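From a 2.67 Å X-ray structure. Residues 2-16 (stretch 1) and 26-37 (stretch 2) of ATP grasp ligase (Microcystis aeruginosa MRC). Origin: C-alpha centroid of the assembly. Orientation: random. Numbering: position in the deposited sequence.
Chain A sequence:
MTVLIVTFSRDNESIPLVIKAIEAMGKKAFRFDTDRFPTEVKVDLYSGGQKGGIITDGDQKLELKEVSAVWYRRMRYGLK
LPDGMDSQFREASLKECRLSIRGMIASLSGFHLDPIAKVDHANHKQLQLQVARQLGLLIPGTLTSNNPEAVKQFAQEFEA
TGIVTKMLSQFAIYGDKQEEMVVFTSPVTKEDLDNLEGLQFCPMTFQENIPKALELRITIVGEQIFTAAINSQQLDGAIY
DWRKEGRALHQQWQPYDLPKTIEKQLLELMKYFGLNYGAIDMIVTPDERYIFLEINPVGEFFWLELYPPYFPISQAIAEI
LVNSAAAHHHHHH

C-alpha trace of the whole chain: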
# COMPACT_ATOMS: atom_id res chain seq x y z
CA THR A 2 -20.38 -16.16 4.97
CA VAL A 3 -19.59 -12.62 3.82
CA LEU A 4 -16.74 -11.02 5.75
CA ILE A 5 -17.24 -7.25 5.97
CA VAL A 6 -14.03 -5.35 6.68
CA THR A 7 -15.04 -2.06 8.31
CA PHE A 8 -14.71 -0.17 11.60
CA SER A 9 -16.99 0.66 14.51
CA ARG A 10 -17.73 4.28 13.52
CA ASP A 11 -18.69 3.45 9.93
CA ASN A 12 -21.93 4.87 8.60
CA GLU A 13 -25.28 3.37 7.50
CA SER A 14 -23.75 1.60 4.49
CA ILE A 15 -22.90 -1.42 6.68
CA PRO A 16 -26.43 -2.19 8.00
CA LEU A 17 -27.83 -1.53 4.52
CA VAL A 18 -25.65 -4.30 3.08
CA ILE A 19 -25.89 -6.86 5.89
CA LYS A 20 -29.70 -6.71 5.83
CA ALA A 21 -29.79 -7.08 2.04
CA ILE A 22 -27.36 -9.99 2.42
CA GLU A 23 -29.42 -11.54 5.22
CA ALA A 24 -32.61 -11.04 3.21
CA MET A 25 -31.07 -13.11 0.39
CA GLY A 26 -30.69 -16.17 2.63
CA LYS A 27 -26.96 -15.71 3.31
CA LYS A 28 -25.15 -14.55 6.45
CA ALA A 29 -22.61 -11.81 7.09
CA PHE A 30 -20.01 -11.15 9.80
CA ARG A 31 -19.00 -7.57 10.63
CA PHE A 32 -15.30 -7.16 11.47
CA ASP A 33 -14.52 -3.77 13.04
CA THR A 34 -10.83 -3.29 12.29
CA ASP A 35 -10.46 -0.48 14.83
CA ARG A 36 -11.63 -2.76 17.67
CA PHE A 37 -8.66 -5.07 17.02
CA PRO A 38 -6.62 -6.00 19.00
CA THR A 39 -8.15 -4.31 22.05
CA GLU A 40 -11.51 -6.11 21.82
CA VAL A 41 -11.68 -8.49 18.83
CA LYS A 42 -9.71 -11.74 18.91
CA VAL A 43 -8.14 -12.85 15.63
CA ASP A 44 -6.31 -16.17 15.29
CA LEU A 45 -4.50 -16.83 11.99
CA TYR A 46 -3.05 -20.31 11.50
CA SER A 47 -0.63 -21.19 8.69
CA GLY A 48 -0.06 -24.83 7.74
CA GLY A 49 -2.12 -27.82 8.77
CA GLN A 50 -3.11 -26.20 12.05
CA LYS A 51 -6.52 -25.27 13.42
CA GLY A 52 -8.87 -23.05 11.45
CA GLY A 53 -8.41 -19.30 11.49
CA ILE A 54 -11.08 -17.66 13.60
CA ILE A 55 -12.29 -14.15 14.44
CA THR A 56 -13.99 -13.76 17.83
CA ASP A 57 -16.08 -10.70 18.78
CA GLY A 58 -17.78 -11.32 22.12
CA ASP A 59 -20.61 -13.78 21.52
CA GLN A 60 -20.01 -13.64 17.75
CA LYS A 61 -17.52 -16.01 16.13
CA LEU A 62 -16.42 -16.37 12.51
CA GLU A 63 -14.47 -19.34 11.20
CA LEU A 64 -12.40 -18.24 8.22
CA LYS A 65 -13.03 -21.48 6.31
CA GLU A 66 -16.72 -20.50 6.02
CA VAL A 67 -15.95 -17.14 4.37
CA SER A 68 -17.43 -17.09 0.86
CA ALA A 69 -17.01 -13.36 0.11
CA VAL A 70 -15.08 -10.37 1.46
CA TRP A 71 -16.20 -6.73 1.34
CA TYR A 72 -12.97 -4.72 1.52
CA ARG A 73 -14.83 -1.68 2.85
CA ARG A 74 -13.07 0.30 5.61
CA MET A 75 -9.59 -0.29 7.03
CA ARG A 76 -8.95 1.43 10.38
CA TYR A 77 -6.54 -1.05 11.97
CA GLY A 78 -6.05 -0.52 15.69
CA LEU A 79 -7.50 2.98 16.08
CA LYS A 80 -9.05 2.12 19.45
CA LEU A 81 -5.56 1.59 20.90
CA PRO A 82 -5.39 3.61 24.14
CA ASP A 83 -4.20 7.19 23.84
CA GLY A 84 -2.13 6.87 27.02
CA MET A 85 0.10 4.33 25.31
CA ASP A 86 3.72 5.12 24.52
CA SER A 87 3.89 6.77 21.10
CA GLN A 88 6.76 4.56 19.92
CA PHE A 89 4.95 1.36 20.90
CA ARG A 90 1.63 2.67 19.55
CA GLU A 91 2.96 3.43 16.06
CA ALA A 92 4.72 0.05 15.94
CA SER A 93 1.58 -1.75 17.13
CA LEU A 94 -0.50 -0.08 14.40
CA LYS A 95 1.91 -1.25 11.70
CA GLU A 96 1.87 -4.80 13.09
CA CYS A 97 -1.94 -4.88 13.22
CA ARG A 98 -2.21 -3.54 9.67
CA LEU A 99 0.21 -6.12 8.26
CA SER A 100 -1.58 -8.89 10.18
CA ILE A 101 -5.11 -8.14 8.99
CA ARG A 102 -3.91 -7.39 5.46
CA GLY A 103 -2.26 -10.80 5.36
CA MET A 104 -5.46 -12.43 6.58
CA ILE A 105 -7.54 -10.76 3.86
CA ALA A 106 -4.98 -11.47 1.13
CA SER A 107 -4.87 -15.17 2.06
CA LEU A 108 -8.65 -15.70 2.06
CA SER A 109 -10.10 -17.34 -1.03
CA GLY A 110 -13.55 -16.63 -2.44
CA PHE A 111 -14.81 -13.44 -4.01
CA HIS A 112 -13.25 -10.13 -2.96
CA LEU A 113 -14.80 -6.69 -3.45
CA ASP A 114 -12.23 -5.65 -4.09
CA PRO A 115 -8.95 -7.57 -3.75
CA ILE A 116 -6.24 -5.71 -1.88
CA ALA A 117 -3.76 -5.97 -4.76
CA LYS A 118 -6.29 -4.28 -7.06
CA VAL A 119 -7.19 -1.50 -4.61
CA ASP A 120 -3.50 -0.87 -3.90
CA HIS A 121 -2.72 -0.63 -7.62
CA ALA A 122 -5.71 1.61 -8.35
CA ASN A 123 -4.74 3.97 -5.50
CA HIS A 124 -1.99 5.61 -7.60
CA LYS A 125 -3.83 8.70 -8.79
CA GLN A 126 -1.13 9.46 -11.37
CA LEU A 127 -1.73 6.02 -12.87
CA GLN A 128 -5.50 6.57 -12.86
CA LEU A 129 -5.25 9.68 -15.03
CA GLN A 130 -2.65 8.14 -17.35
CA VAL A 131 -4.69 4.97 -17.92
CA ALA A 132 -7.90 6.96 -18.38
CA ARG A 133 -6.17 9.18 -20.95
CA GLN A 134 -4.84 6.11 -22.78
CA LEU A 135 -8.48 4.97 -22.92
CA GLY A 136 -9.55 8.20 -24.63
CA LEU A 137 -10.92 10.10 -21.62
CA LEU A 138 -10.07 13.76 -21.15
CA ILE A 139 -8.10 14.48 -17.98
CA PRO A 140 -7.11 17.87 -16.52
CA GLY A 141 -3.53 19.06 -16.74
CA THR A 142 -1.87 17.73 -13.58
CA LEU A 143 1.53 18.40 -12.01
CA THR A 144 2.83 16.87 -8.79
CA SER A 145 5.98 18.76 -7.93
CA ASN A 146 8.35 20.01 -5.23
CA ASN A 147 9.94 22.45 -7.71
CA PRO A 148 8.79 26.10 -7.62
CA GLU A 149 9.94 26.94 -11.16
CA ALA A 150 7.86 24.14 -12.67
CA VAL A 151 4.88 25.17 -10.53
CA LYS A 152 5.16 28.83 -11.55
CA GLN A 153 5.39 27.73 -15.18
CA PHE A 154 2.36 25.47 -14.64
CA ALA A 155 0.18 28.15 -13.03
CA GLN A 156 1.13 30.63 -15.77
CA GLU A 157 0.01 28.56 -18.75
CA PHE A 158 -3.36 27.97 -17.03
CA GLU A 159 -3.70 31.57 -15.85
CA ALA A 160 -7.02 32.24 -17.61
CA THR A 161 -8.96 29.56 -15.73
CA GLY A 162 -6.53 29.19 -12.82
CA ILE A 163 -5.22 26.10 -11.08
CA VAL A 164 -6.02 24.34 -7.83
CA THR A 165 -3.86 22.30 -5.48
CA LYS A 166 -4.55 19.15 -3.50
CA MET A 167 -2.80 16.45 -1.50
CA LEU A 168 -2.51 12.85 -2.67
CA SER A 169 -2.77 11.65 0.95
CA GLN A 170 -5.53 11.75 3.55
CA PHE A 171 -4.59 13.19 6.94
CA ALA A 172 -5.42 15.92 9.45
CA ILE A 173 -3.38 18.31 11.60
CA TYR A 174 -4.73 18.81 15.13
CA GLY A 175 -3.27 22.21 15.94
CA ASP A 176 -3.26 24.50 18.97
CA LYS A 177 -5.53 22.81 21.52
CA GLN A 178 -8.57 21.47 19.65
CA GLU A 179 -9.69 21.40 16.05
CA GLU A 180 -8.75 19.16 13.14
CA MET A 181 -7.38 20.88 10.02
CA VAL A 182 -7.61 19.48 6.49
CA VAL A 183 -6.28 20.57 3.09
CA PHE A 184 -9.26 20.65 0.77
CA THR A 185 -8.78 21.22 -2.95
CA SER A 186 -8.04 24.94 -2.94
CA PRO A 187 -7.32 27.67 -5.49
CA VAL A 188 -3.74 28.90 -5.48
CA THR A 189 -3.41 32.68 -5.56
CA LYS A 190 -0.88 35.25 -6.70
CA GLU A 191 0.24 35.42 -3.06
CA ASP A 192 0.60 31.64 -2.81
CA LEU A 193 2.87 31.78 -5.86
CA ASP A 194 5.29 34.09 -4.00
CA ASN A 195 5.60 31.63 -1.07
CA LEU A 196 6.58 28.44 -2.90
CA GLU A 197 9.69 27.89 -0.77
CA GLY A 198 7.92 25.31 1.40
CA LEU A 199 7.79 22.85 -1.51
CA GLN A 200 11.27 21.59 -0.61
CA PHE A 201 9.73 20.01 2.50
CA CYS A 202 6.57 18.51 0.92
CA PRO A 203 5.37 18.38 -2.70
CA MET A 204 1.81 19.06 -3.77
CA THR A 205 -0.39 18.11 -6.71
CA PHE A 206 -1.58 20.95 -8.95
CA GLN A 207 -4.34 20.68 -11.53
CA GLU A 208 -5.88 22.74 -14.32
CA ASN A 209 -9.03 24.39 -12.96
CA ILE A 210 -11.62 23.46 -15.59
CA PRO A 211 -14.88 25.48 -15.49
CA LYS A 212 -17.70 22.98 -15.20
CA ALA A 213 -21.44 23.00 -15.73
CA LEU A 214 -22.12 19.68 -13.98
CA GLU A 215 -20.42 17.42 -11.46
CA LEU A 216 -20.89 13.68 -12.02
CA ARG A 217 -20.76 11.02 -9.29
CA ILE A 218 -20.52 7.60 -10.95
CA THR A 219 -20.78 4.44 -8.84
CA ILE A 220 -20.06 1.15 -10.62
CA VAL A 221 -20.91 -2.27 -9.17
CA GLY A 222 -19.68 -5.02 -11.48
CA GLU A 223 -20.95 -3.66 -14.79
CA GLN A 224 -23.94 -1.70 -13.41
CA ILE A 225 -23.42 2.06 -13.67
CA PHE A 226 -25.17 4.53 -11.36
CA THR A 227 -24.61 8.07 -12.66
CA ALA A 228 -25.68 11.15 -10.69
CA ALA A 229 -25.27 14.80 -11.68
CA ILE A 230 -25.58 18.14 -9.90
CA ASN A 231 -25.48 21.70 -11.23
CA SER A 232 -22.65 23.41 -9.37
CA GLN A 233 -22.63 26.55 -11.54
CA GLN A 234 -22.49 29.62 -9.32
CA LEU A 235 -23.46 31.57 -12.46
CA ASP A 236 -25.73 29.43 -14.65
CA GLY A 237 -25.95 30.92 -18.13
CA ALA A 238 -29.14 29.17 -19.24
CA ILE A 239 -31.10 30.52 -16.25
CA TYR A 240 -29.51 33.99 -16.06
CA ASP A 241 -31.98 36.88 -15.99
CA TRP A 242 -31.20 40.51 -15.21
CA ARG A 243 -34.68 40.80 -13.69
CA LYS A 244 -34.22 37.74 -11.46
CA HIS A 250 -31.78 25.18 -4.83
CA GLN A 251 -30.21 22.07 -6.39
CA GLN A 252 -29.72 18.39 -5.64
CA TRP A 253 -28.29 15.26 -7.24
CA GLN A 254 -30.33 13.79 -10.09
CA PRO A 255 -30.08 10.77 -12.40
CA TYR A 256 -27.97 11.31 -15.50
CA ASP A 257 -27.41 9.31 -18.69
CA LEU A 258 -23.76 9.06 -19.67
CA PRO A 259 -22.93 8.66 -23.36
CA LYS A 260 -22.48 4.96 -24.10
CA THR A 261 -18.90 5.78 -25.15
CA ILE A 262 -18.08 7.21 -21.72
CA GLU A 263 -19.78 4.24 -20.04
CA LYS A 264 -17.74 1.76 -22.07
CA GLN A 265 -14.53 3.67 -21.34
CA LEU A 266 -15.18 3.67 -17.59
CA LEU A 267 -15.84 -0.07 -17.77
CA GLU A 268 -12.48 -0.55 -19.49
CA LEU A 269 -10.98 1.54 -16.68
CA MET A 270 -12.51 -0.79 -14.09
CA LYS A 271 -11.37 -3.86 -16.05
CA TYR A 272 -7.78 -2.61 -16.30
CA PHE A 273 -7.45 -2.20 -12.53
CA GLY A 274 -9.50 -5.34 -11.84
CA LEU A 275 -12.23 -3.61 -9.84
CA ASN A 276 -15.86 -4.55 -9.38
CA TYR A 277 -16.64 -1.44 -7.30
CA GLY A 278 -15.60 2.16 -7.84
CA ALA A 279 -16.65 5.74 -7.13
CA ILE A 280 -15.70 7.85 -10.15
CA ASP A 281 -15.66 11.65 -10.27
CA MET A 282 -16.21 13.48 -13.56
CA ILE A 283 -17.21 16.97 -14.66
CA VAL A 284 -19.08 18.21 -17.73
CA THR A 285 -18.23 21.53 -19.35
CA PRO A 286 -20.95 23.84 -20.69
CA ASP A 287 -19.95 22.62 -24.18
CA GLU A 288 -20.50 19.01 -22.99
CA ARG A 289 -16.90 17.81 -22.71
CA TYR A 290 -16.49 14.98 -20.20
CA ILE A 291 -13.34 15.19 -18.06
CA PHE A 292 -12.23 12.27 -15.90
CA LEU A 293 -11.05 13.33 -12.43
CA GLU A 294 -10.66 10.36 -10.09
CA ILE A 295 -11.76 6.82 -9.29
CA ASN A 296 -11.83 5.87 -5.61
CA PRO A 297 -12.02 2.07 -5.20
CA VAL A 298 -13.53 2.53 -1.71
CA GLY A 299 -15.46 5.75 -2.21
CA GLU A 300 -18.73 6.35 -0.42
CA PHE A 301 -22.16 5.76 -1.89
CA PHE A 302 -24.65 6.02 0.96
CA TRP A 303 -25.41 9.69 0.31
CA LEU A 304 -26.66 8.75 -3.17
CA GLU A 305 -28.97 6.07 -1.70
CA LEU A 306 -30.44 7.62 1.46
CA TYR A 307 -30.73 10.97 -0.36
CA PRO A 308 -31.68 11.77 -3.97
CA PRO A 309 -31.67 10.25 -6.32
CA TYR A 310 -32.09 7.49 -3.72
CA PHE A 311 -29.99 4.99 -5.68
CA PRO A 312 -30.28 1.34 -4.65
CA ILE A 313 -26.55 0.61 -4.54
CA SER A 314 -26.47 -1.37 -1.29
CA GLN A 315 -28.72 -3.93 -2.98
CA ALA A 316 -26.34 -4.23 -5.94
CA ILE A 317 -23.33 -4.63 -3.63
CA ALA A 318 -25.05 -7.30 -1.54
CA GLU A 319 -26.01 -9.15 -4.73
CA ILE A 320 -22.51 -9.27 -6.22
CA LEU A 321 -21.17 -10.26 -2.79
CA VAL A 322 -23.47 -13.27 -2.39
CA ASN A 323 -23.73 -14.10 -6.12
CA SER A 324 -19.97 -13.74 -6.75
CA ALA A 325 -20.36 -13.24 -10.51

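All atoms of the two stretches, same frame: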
# COMPACT_ATOMS: atom_id res chain seq x y z
N THR A 2 -20.19 -17.36 4.16
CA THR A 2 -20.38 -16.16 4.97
C THR A 2 -19.61 -15.00 4.36
O THR A 2 -18.48 -15.16 3.91
CB THR A 2 -19.93 -16.37 6.43
OG1 THR A 2 -20.72 -17.41 7.02
CG2 THR A 2 -20.09 -15.10 7.25
N VAL A 3 -20.22 -13.82 4.36
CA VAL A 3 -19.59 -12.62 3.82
C VAL A 3 -18.85 -11.91 4.94
O VAL A 3 -19.46 -11.51 5.94
CB VAL A 3 -20.63 -11.69 3.16
CG1 VAL A 3 -20.00 -10.35 2.83
CG2 VAL A 3 -21.20 -12.35 1.91
N LEU A 4 -17.55 -11.76 4.79
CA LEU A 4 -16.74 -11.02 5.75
C LEU A 4 -16.72 -9.55 5.34
O LEU A 4 -16.34 -9.22 4.21
CB LEU A 4 -15.32 -11.58 5.83
CG LEU A 4 -14.30 -10.71 6.57
CD1 LEU A 4 -14.66 -10.54 8.04
CD2 LEU A 4 -12.92 -11.31 6.41
N ILE A 5 -17.13 -8.67 6.25
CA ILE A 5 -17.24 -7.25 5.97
C ILE A 5 -16.17 -6.53 6.77
O ILE A 5 -16.23 -6.47 8.00
CB ILE A 5 -18.64 -6.71 6.29
CG1 ILE A 5 -19.65 -7.28 5.30
CG2 ILE A 5 -18.65 -5.19 6.23
CD1 ILE A 5 -21.07 -6.95 5.61
N VAL A 6 -15.19 -5.98 6.06
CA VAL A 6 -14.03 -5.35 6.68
C VAL A 6 -14.34 -3.86 6.83
O VAL A 6 -14.27 -3.10 5.86
CB VAL A 6 -12.76 -5.58 5.86
CG1 VAL A 6 -11.55 -5.02 6.57
CG2 VAL A 6 -12.58 -7.06 5.58
N THR A 7 -14.67 -3.45 8.05
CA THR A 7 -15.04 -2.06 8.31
C THR A 7 -14.45 -1.59 9.63
O THR A 7 -13.40 -2.09 10.06
CB THR A 7 -16.57 -1.92 8.33
OG1 THR A 7 -16.92 -0.59 8.73
CG2 THR A 7 -17.19 -2.91 9.30
N PHE A 8 -15.09 -0.61 10.27
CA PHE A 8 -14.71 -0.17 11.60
C PHE A 8 -15.97 0.25 12.34
O PHE A 8 -17.06 0.34 11.76
CB PHE A 8 -13.66 0.95 11.55
CG PHE A 8 -14.18 2.28 11.07
CD1 PHE A 8 -14.70 2.42 9.79
CD2 PHE A 8 -14.10 3.40 11.88
CE1 PHE A 8 -15.17 3.65 9.35
CE2 PHE A 8 -14.55 4.63 11.44
CZ PHE A 8 -15.09 4.75 10.18
N SER A 9 -15.83 0.49 13.65
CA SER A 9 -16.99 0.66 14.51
C SER A 9 -17.76 1.94 14.20
O SER A 9 -18.99 1.97 14.35
CB SER A 9 -16.56 0.64 15.98
OG SER A 9 -15.60 1.65 16.24
N ARG A 10 -17.08 3.01 13.79
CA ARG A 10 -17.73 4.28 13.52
C ARG A 10 -18.13 4.45 12.06
O ARG A 10 -18.35 5.58 11.61
CB ARG A 10 -16.84 5.44 13.96
CG ARG A 10 -16.55 5.49 15.46
CD ARG A 10 -15.75 6.74 15.83
NE ARG A 10 -16.56 7.77 16.46
CZ ARG A 10 -17.12 8.79 15.80
NH1 ARG A 10 -16.95 8.92 14.49
NH2 ARG A 10 -17.84 9.69 16.46
N ASP A 11 -18.24 3.36 11.31
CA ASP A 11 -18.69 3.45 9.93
C ASP A 11 -20.18 3.80 9.89
O ASP A 11 -20.91 3.66 10.88
CB ASP A 11 -18.43 2.15 9.18
CG ASP A 11 -18.20 2.37 7.70
OD1 ASP A 11 -18.47 3.48 7.21
OD2 ASP A 11 -17.73 1.43 7.02
N ASN A 12 -20.62 4.25 8.73
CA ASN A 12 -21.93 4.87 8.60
C ASN A 12 -22.99 3.80 8.28
O ASN A 12 -22.78 2.61 8.51
CB ASN A 12 -21.87 5.99 7.55
CG ASN A 12 -21.33 5.52 6.21
OD1 ASN A 12 -21.59 4.41 5.78
ND2 ASN A 12 -20.57 6.39 5.56
N GLU A 13 -24.12 4.23 7.73
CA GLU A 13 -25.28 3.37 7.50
C GLU A 13 -25.11 2.45 6.30
O GLU A 13 -26.03 1.68 5.99
CB GLU A 13 -26.54 4.22 7.32
CG GLU A 13 -26.75 5.28 8.40
CD GLU A 13 -25.90 6.53 8.19
OE1 GLU A 13 -25.66 6.91 7.02
OE2 GLU A 13 -25.46 7.13 9.20
N SER A 14 -23.97 2.50 5.61
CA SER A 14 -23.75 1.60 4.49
C SER A 14 -23.67 0.15 4.96
O SER A 14 -24.12 -0.76 4.26
CB SER A 14 -22.48 1.99 3.74
OG SER A 14 -22.25 3.38 3.82
N ILE A 15 -23.10 -0.07 6.14
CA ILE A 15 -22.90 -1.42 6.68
C ILE A 15 -24.25 -2.09 6.96
O ILE A 15 -24.49 -3.18 6.42
CB ILE A 15 -22.03 -1.38 7.95
CG1 ILE A 15 -20.75 -0.60 7.68
CG2 ILE A 15 -21.70 -2.79 8.39
CD1 ILE A 15 -19.94 -1.16 6.54
N PRO A 16 -25.15 -1.51 7.77
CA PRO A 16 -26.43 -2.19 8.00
C PRO A 16 -27.27 -2.32 6.74
O PRO A 16 -28.08 -3.25 6.64
CB PRO A 16 -27.11 -1.31 9.05
CG PRO A 16 -26.54 0.03 8.84
CD PRO A 16 -25.10 -0.21 8.48
N GLY A 26 -30.92 -14.83 2.12
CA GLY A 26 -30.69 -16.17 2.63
C GLY A 26 -29.26 -16.47 3.04
O GLY A 26 -29.00 -17.59 3.50
N LYS A 27 -28.34 -15.52 2.90
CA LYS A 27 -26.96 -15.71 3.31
C LYS A 27 -26.68 -14.90 4.58
O LYS A 27 -27.48 -14.05 4.99
CB LYS A 27 -26.00 -15.31 2.19
CG LYS A 27 -25.20 -16.47 1.62
CD LYS A 27 -24.61 -17.34 2.73
CE LYS A 27 -23.35 -18.07 2.26
NZ LYS A 27 -23.42 -19.54 2.49
N LYS A 28 -25.54 -15.19 5.20
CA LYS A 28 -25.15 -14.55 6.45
C LYS A 28 -23.93 -13.67 6.23
O LYS A 28 -23.22 -13.79 5.23
CB LYS A 28 -24.86 -15.59 7.54
CG LYS A 28 -23.93 -16.73 7.12
CD LYS A 28 -24.71 -17.91 6.55
CE LYS A 28 -23.77 -19.06 6.19
NZ LYS A 28 -24.50 -20.21 5.60
N ALA A 29 -23.70 -12.77 7.19
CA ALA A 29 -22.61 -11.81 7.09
C ALA A 29 -22.04 -11.52 8.48
O ALA A 29 -22.80 -11.33 9.43
CB ALA A 29 -23.06 -10.51 6.43
N PHE A 30 -20.72 -11.48 8.57
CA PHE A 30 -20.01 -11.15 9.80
C PHE A 30 -19.36 -9.78 9.65
O PHE A 30 -18.66 -9.53 8.66
CB PHE A 30 -18.95 -12.21 10.13
CG PHE A 30 -18.18 -11.94 11.39
CD1 PHE A 30 -18.63 -12.41 12.61
CD2 PHE A 30 -16.99 -11.22 11.35
CE1 PHE A 30 -17.92 -12.16 13.77
CE2 PHE A 30 -16.27 -10.98 12.51
CZ PHE A 30 -16.74 -11.44 13.72
N ARG A 31 -19.58 -8.91 10.62
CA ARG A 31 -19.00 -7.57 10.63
C ARG A 31 -17.72 -7.58 11.45
O ARG A 31 -17.74 -7.91 12.64
CB ARG A 31 -19.99 -6.55 11.20
CG ARG A 31 -19.35 -5.20 11.50
CD ARG A 31 -20.40 -4.12 11.73
NE ARG A 31 -19.78 -2.84 12.03
CZ ARG A 31 -20.42 -1.67 11.99
NH1 ARG A 31 -21.70 -1.64 11.66
NH2 ARG A 31 -19.78 -0.55 12.27
N PHE A 32 -16.61 -7.18 10.83
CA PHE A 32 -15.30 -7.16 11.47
C PHE A 32 -14.85 -5.71 11.58
O PHE A 32 -14.42 -5.10 10.60
CB PHE A 32 -14.30 -7.99 10.67
CG PHE A 32 -12.89 -7.92 11.19
CD1 PHE A 32 -12.63 -8.01 12.55
CD2 PHE A 32 -11.82 -7.80 10.32
CE1 PHE A 32 -11.32 -7.95 13.03
CE2 PHE A 32 -10.52 -7.74 10.79
CZ PHE A 32 -10.27 -7.82 12.15
N ASP A 33 -14.94 -5.15 12.79
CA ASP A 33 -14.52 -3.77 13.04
C ASP A 33 -13.01 -3.76 13.25
O ASP A 33 -12.50 -4.20 14.28
CB ASP A 33 -15.25 -3.19 14.24
CG ASP A 33 -16.74 -3.03 13.99
OD1 ASP A 33 -17.13 -2.82 12.82
OD2 ASP A 33 -17.52 -3.10 14.96
N THR A 34 -12.28 -3.25 12.25
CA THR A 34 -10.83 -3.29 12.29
C THR A 34 -10.27 -2.42 13.41
O THR A 34 -9.19 -2.72 13.94
CB THR A 34 -10.25 -2.86 10.95
OG1 THR A 34 -10.79 -1.59 10.57
CG2 THR A 34 -10.58 -3.88 9.87
N ASP A 35 -10.97 -1.35 13.78
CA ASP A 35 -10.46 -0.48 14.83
C ASP A 35 -10.58 -1.09 16.22
O ASP A 35 -9.86 -0.68 17.13
CB ASP A 35 -11.18 0.87 14.79
CG ASP A 35 -12.66 0.75 15.04
OD1 ASP A 35 -13.26 -0.27 14.64
OD2 ASP A 35 -13.24 1.68 15.64
N ARG A 36 -11.47 -2.07 16.39
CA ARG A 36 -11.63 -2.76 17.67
C ARG A 36 -10.72 -3.97 17.79
O ARG A 36 -10.92 -4.80 18.69
CB ARG A 36 -13.09 -3.15 17.87
CG ARG A 36 -14.00 -1.93 17.97
CD ARG A 36 -15.47 -2.30 18.12
NE ARG A 36 -15.68 -3.43 19.01
CZ ARG A 36 -16.24 -4.57 18.64
NH1 ARG A 36 -16.66 -4.73 17.39
NH2 ARG A 36 -16.39 -5.56 19.52
N PHE A 37 -9.74 -4.10 16.91
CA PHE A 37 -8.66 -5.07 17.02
C PHE A 37 -7.38 -4.29 17.28
O PHE A 37 -7.15 -3.27 16.64
CB PHE A 37 -8.55 -5.91 15.73
CG PHE A 37 -7.25 -6.67 15.60
CD1 PHE A 37 -7.10 -7.92 16.18
CD2 PHE A 37 -6.19 -6.15 14.87
CE1 PHE A 37 -5.92 -8.63 16.05
CE2 PHE A 37 -5.00 -6.85 14.74
CZ PHE A 37 -4.87 -8.09 15.33

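Strands 3-7 and 29-33 lie side by side as parallel neighbours in a sheet, their directions 22° apart, and the two stretches bury 896 Å² between them. At the entrance, Thr 2 lies against the lysines: its OG1 is 3.3 Å from Lys 28 CG, a packing contact with the aliphatic part of that chain. Val 3 N donates to Lys 28 O (3.1 Å) and Val 3 O accepts from Phe 30 N (2.9 Å), so Val 3 straddles its partner Ala 29; the pair's side chains touch, Val 3 CB to Ala 29 CB 4.2 Å. Leu 4 turns to the other face, where its CD1 reaches the edge of the Phe 30 ring (4.1 Å to Phe 30 CD2) and Phe 32 CB (3.7 Å), an apolar cluster. Ile 5 repeats the pattern of Val 3: Ile 5 N bonds Phe 30 O (3.0 Å) and Phe 32 N bonds Ile 5 O (2.9 Å). Val 6, on the face of Leu 4, packs its CG1 3.6 Å from Thr 34 CG2. Thr 7 N closes on Phe 32 O (3.0 Å), while Thr 7 O accepts from both Thr 34 N and Thr 34 OG1, each at 2.7 Å, tying down Thr 34. Phe 8 O, at the edge of the Arg 31 guanidinium, accepts from Arg 31 NH2 (2.9 Å); a salt bridge from Arg 31 NE to Asp 33 OD1 (2.8 Å) steadies that arginine. Asp 35 grips Ser 9 twice, with Ser 9 N donating to Asp 35 OD1 (2.9 Å) and Ser 9 OG to Asp 35 OD2 at a very short 2.4 Å. After the Phe 8 to Asp 11 type I turn and the Asn 12 cap on Ser 14 N, Ile 15 CG1 lies over one face of the guanidinium, and Ile 15 CG2 comes 3.5 Å from Arg 31 NH1.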